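Local coordinates for protein glucanase (PDB 5GY3) that probably cuts internal beta-1,4-glucosidic bonds in cellulose and related beta-glucans, as a family 8 glycoside hydrolase, at residues A9-P14 / I19-G24; L271-L276 / A296-L301. One frame throughout, in Å; residues are numbered along the deposited sequence.

Contact 1: residues A9-P14 / I19-G24; sequences ARFMMP and IDTANG
The ring of Phe-11 meets Thr-21 at its edge: Thr-21 OG1 lies in the ring plane, 3.4 Å from Phe-11 CE1. One face of the ring carries Arg-10 CB over its centre. The guanidinium of Arg-10 lies with one face over Phe-11 CZ, and water 1 sits at its edge, in plane. This is the C-terminal end of helix 2-11, where the chain leaves the helix at Met-12; it comes back beside Phe-11 at Ile-19. The loop beyond contains a type I beta turn, Asp-20 to Asn-23. Water 1 links the two segments. It accepts from Arg-10 NH2 at 2.9 Å and also bonds Thr-21 OG1. Arg-10 NH2 bonds the carbonyl of Asp-291 as well. The ring of Phe-11 is buried against Tyr-293 and Ala-296 of helix 293-307. Met-13 and Ile-19 cross at about a right angle. The Met-13 chain bends at chi2 (-53°) and chi3, which brings CE back to 3.8 Å from Ile-19 CG1. Met-13 CG is closer to that same CG1, at 3.5 Å. One direct backbone bond joins the segments: Ile-19 N donates to Phe-11 O at 2.7 Å, with an N-H...O angle of 148°.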
loop_
_atom_site.group_PDB
_atom_site.type_symbol
_atom_site.label_atom_id
_atom_site.label_comp_id
_atom_site.label_asym_id
_atom_site.label_seq_id
_atom_site.Cartn_x
_atom_site.Cartn_y
_atom_site.Cartn_z
ATOM N N ALA A 9 15.626 11.770 -8.790
ATOM C CA ALA A 9 16.782 12.580 -8.412
ATOM C C ALA A 9 16.906 12.685 -6.901
ATOM O O ALA A 9 18.019 12.682 -6.358
ATOM C CB ALA A 9 16.673 13.974 -9.027
ATOM N N ARG A 10 15.777 12.764 -6.204
ATOM C CA ARG A 10 15.808 12.914 -4.760
ATOM C C ARG A 10 15.868 11.592 -4.018
ATOM O O ARG A 10 16.512 11.517 -2.969
ATOM C CB ARG A 10 14.593 13.718 -4.301
ATOM C CG ARG A 10 14.710 15.173 -4.713
ATOM C CD ARG A 10 13.800 16.056 -3.907
ATOM N NE ARG A 10 13.771 15.714 -2.484
ATOM C CZ ARG A 10 12.718 15.963 -1.718
ATOM N NH1 ARG A 10 11.651 16.534 -2.258
ATOM N NH2 ARG A 10 12.722 15.643 -0.433
ATOM N N PHE A 11 15.245 10.533 -4.541
ATOM C CA PHE A 11 15.042 9.331 -3.750
ATOM C C PHE A 11 15.602 8.046 -4.343
ATOM O O PHE A 11 15.653 7.040 -3.629
ATOM C CB PHE A 11 13.542 9.130 -3.479
ATOM C CG PHE A 11 12.876 10.335 -2.905
ATOM C CD1 PHE A 11 13.199 10.775 -1.625
ATOM C CD2 PHE A 11 11.956 11.056 -3.647
ATOM C CE1 PHE A 11 12.591 11.898 -1.090
ATOM C CE2 PHE A 11 11.344 12.176 -3.116
ATOM C CZ PHE A 11 11.663 12.594 -1.825
ATOM N N MET A 12 16.018 8.021 -5.602
ATOM C CA MET A 12 16.523 6.783 -6.186
ATOM C C MET A 12 18.048 6.813 -6.269
ATOM O O MET A 12 18.626 7.743 -6.839
ATOM C CB MET A 12 15.921 6.535 -7.570
ATOM C CG MET A 12 16.289 5.174 -8.133
ATOM S SD MET A 12 15.550 4.892 -9.765
ATOM C CE MET A 12 16.295 3.317 -10.177
ATOM N N MET A 13 18.689 5.793 -5.697
ATOM C CA MET A 13 20.134 5.626 -5.742
ATOM C C MET A 13 20.540 4.914 -7.021
ATOM O O MET A 13 19.743 4.188 -7.624
ATOM C CB MET A 13 20.622 4.819 -4.536
ATOM C CG MET A 13 20.555 5.529 -3.188
ATOM S SD MET A 13 21.361 7.143 -3.158
ATOM C CE MET A 13 19.949 8.237 -3.211
ATOM N N PRO A 14 21.786 5.098 -7.462
ATOM C CA PRO A 14 22.219 4.445 -8.711
ATOM C C PRO A 14 22.162 2.926 -8.656
ATOM O O PRO A 14 22.041 2.290 -9.715
ATOM C CB PRO A 14 23.654 4.962 -8.903
ATOM C CG PRO A 14 24.046 5.584 -7.582
ATOM C CD PRO A 14 22.780 6.059 -6.957
ATOM N N ILE A 19 15.129 5.619 -1.382
ATOM C CA ILE A 19 15.611 6.020 -0.066
ATOM C C ILE A 19 14.511 6.792 0.643
ATOM O O ILE A 19 14.039 7.822 0.143
ATOM C CB ILE A 19 16.887 6.867 -0.181
ATOM C CG1 ILE A 19 18.006 6.055 -0.824
ATOM C CG2 ILE A 19 17.321 7.325 1.163
ATOM C CD1 ILE A 19 18.288 4.758 -0.130
ATOM N N ASP A 20 14.103 6.290 1.809
ATOM C CA ASP A 20 13.176 6.986 2.703
ATOM C C ASP A 20 14.016 7.984 3.502
ATOM O O ASP A 20 14.477 7.713 4.612
ATOM C CB ASP A 20 12.459 5.974 3.596
ATOM C CG ASP A 20 11.201 6.528 4.264
ATOM O OD1 ASP A 20 11.108 7.753 4.485
ATOM O OD2 ASP A 20 10.299 5.712 4.573
ATOM N N THR A 21 14.246 9.160 2.898
ATOM C CA THR A 21 15.205 10.111 3.461
ATOM C C THR A 21 14.722 10.734 4.766
ATOM O O THR A 21 15.538 11.310 5.495
ATOM C CB THR A 21 15.546 11.226 2.453
ATOM O OG1 THR A 21 14.351 11.755 1.870
ATOM C CG2 THR A 21 16.469 10.714 1.338
ATOM N N ALA A 22 13.427 10.639 5.075
ATOM C CA ALA A 22 12.912 11.069 6.367
ATOM C C ALA A 22 13.004 9.989 7.436
ATOM O O ALA A 22 12.889 10.306 8.624
ATOM C CB ALA A 22 11.452 11.520 6.237
ATOM N N ASN A 23 13.208 8.730 7.045
ATOM C CA ASN A 23 13.272 7.631 8.003
ATOM C C ASN A 23 14.642 6.964 8.004
ATOM O O ASN A 23 14.744 5.733 7.929
ATOM C CB ASN A 23 12.187 6.593 7.714
ATOM C CG ASN A 23 10.874 6.914 8.403
ATOM O OD1 ASN A 23 10.631 8.054 8.809
ATOM N ND2 ASN A 23 10.025 5.905 8.552
ATOM N N GLY A 24 15.701 7.764 8.108
ATOM C CA GLY A 24 17.030 7.196 8.210
ATOM C C GLY A 24 17.570 6.625 6.922
ATOM O O GLY A 24 18.471 5.783 6.960
HETATM O O HOH W 1 15.097 14.346 0.712
#

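Contact 2: residues L271-L276 / A296-L301; sequences LAVRDL and ASLKQL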
loop_
_atom_site.group_PDB
_atom_site.type_symbol
_atom_site.label_atom_id
_atom_site.label_comp_id
_atom_site.label_asym_id
_atom_site.label_seq_id
_atom_site.Cartn_x
_atom_site.Cartn_y
_atom_site.Cartn_z
ATOM N N LEU A 271 -2.894 15.405 1.291
ATOM C CA LEU A 271 -3.936 16.242 0.719
ATOM C C LEU A 271 -4.355 15.738 -0.659
ATOM O O LEU A 271 -5.533 15.833 -1.017
ATOM C CB LEU A 271 -3.444 17.688 0.652
ATOM C CG LEU A 271 -4.394 18.742 0.094
ATOM C CD1 LEU A 271 -5.693 18.719 0.867
ATOM C CD2 LEU A 271 -3.736 20.129 0.161
ATOM N N ALA A 272 -3.413 15.182 -1.426
ATOM C CA ALA A 272 -3.755 14.597 -2.720
ATOM C C ALA A 272 -4.710 13.417 -2.564
ATOM O O ALA A 272 -5.638 13.250 -3.362
ATOM C CB ALA A 272 -2.484 14.177 -3.457
ATOM N N VAL A 273 -4.524 12.597 -1.528
ATOM C CA VAL A 273 -5.489 11.524 -1.283
ATOM C C VAL A 273 -6.855 12.095 -0.916
ATOM O O VAL A 273 -7.896 11.573 -1.335
ATOM C CB VAL A 273 -4.969 10.565 -0.193
ATOM C CG1 VAL A 273 -6.062 9.561 0.217
ATOM C CG2 VAL A 273 -3.740 9.829 -0.694
ATOM N N ARG A 274 -6.882 13.162 -0.112
ATOM C CA ARG A 274 -8.152 13.809 0.208
ATOM C C ARG A 274 -8.856 14.282 -1.062
ATOM O O ARG A 274 -10.057 14.045 -1.237
ATOM C CB ARG A 274 -7.922 14.969 1.183
ATOM C CG ARG A 274 -9.176 15.757 1.575
ATOM C CD ARG A 274 -9.376 16.918 0.627
ATOM N NE ARG A 274 -10.503 17.763 0.996
ATOM C CZ ARG A 274 -11.136 18.534 0.124
ATOM N NH1 ARG A 274 -12.156 19.293 0.515
ATOM N NH2 ARG A 274 -10.750 18.524 -1.145
ATOM N N ASP A 275 -8.118 14.955 -1.958
ATOM C CA ASP A 275 -8.713 15.448 -3.200
ATOM C C ASP A 275 -9.233 14.296 -4.049
ATOM O O ASP A 275 -10.331 14.376 -4.619
ATOM C CB ASP A 275 -7.696 16.258 -4.009
ATOM C CG ASP A 275 -7.429 17.647 -3.430
ATOM O OD1 ASP A 275 -8.211 18.124 -2.586
ATOM O OD2 ASP A 275 -6.421 18.260 -3.841
ATOM N N LEU A 276 -8.455 13.214 -4.140
ATOM C CA LEU A 276 -8.913 12.035 -4.868
ATOM C C LEU A 276 -10.193 11.480 -4.257
ATOM O O LEU A 276 -11.138 11.133 -4.980
ATOM C CB LEU A 276 -7.813 10.966 -4.891
ATOM C CG LEU A 276 -8.143 9.653 -5.616
ATOM C CD1 LEU A 276 -8.392 9.890 -7.113
ATOM C CD2 LEU A 276 -7.035 8.637 -5.418
ATOM N N ALA A 296 5.881 12.598 -1.650
ATOM C CA ALA A 296 6.175 12.526 -3.080
ATOM C C ALA A 296 5.581 11.272 -3.709
ATOM O O ALA A 296 5.066 11.316 -4.833
ATOM C CB ALA A 296 7.688 12.563 -3.302
ATOM N N SER A 297 5.644 10.145 -2.998
ATOM C CA SER A 297 5.090 8.901 -3.522
ATOM C C SER A 297 3.572 8.990 -3.652
ATOM O O SER A 297 3.004 8.647 -4.694
ATOM C CB SER A 297 5.483 7.731 -2.614
ATOM O OG SER A 297 6.889 7.622 -2.472
ATOM N N LEU A 298 2.897 9.450 -2.594
ATOM C CA LEU A 298 1.438 9.530 -2.621
ATOM C C LEU A 298 0.947 10.474 -3.706
ATOM O O LEU A 298 -0.058 10.196 -4.368
ATOM C CB LEU A 298 0.911 9.980 -1.256
ATOM C CG LEU A 298 0.808 8.942 -0.144
ATOM C CD1 LEU A 298 0.184 9.603 1.087
ATOM C CD2 LEU A 298 -0.027 7.756 -0.580
ATOM N N LYS A 299 1.622 11.612 -3.886
ATOM C CA LYS A 299 1.217 12.536 -4.940
ATOM C C LYS A 299 1.143 11.831 -6.286
ATOM O O LYS A 299 0.197 12.034 -7.053
ATOM C CB LYS A 299 2.193 13.707 -5.023
ATOM C CG LYS A 299 2.032 14.756 -3.937
ATOM C CD LYS A 299 2.941 15.928 -4.257
ATOM C CE LYS A 299 2.673 17.131 -3.359
ATOM N NZ LYS A 299 3.572 18.276 -3.746
ATOM N N GLN A 300 2.132 10.996 -6.581
ATOM C CA GLN A 300 2.176 10.360 -7.887
ATOM C C GLN A 300 1.260 9.150 -7.969
ATOM O O GLN A 300 0.742 8.854 -9.049
ATOM C CB GLN A 300 3.600 9.950 -8.219
ATOM C CG GLN A 300 4.525 11.122 -8.434
ATOM C CD GLN A 300 5.947 10.661 -8.503
ATOM O OE1 GLN A 300 6.460 10.358 -9.582
ATOM N NE2 GLN A 300 6.591 10.573 -7.350
ATOM N N LEU A 301 1.077 8.430 -6.858
ATOM C CA LEU A 301 0.149 7.305 -6.852
ATOM C C LEU A 301 -1.286 7.780 -7.033
ATOM O O LEU A 301 -2.092 7.114 -7.699
ATOM C CB LEU A 301 0.287 6.525 -5.552
ATOM C CG LEU A 301 1.609 5.800 -5.327
ATOM C CD1 LEU A 301 1.698 5.350 -3.883
ATOM C CD2 LEU A 301 1.735 4.614 -6.284
#
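Ala-272 opens the contact, its CB pointing at the backbone of the other helix and reaching 4.3 Å from Lys-299 CA. The small methyl lets the helices come near: the CA atoms of Ala-272 and Lys-299 are 5.8 Å apart. Lys-299 itself turns outward from this contact. Its chain is extended beyond CB, chi2 to chi4 all near 180°, and NZ forms a salt bridge with Asp-291 and a hydrogen bond with the Gln-286 carbonyl. Val-273 follows. Its CG2 meets Leu-298 CD2 at 4.3 Å, a purely apolar touch between two branch methyls. Leu-298 CB points toward the first helix, and its side chain also packs on Leu-223 of helix 220-228. The contact is buried helix-to-helix packing between helices 268-278 and 293-307, within the helical (alpha/alpha)6 barrel of family 8 enzymes. No hydrogen bond crosses it. Arg-274 and Asp-275 lie on the side of the first helix turned from the second. Arg-274 NH2 and Asp-275 OD1 form a salt bridge at 2.9 Å, with the carboxylate oxygen 21° out of the guanidinium plane. Glu-280 pairs with Arg-274 too, and Arg-247 with Asp-275. Leu-276 extends the apolar side onto Val-302 and Ala-305, one to two turns beyond Leu-298 on helix 293-307. On the second helix, Gln-300 NE2 donates to Ala-296 O at 3.0 Å, from above the carbonyl plane.

Overall arrangement
Contact 1 comes first along the chain and closes before contact 2 opens. Their centres are about 19 Å apart. Contact 1 sits where helix 2-11 runs into its following loop, and contact 2 joins helices 268-278 and 293-307 near the C-terminus. Helix 293-307 connects them: one part of it faces helix 268-278, while Ala-296 CB touches Phe-11 CE2 of contact 1 at 3.7 Å. The N-terminal helix is thus packed beside the last one, bringing the two ends of the helical fold together. Contact 1 lies away from the predicted nucleophile, Asp-87. Contact 2 is closer, with the Leu-298 side chain about 10 Å from that of Asp-87.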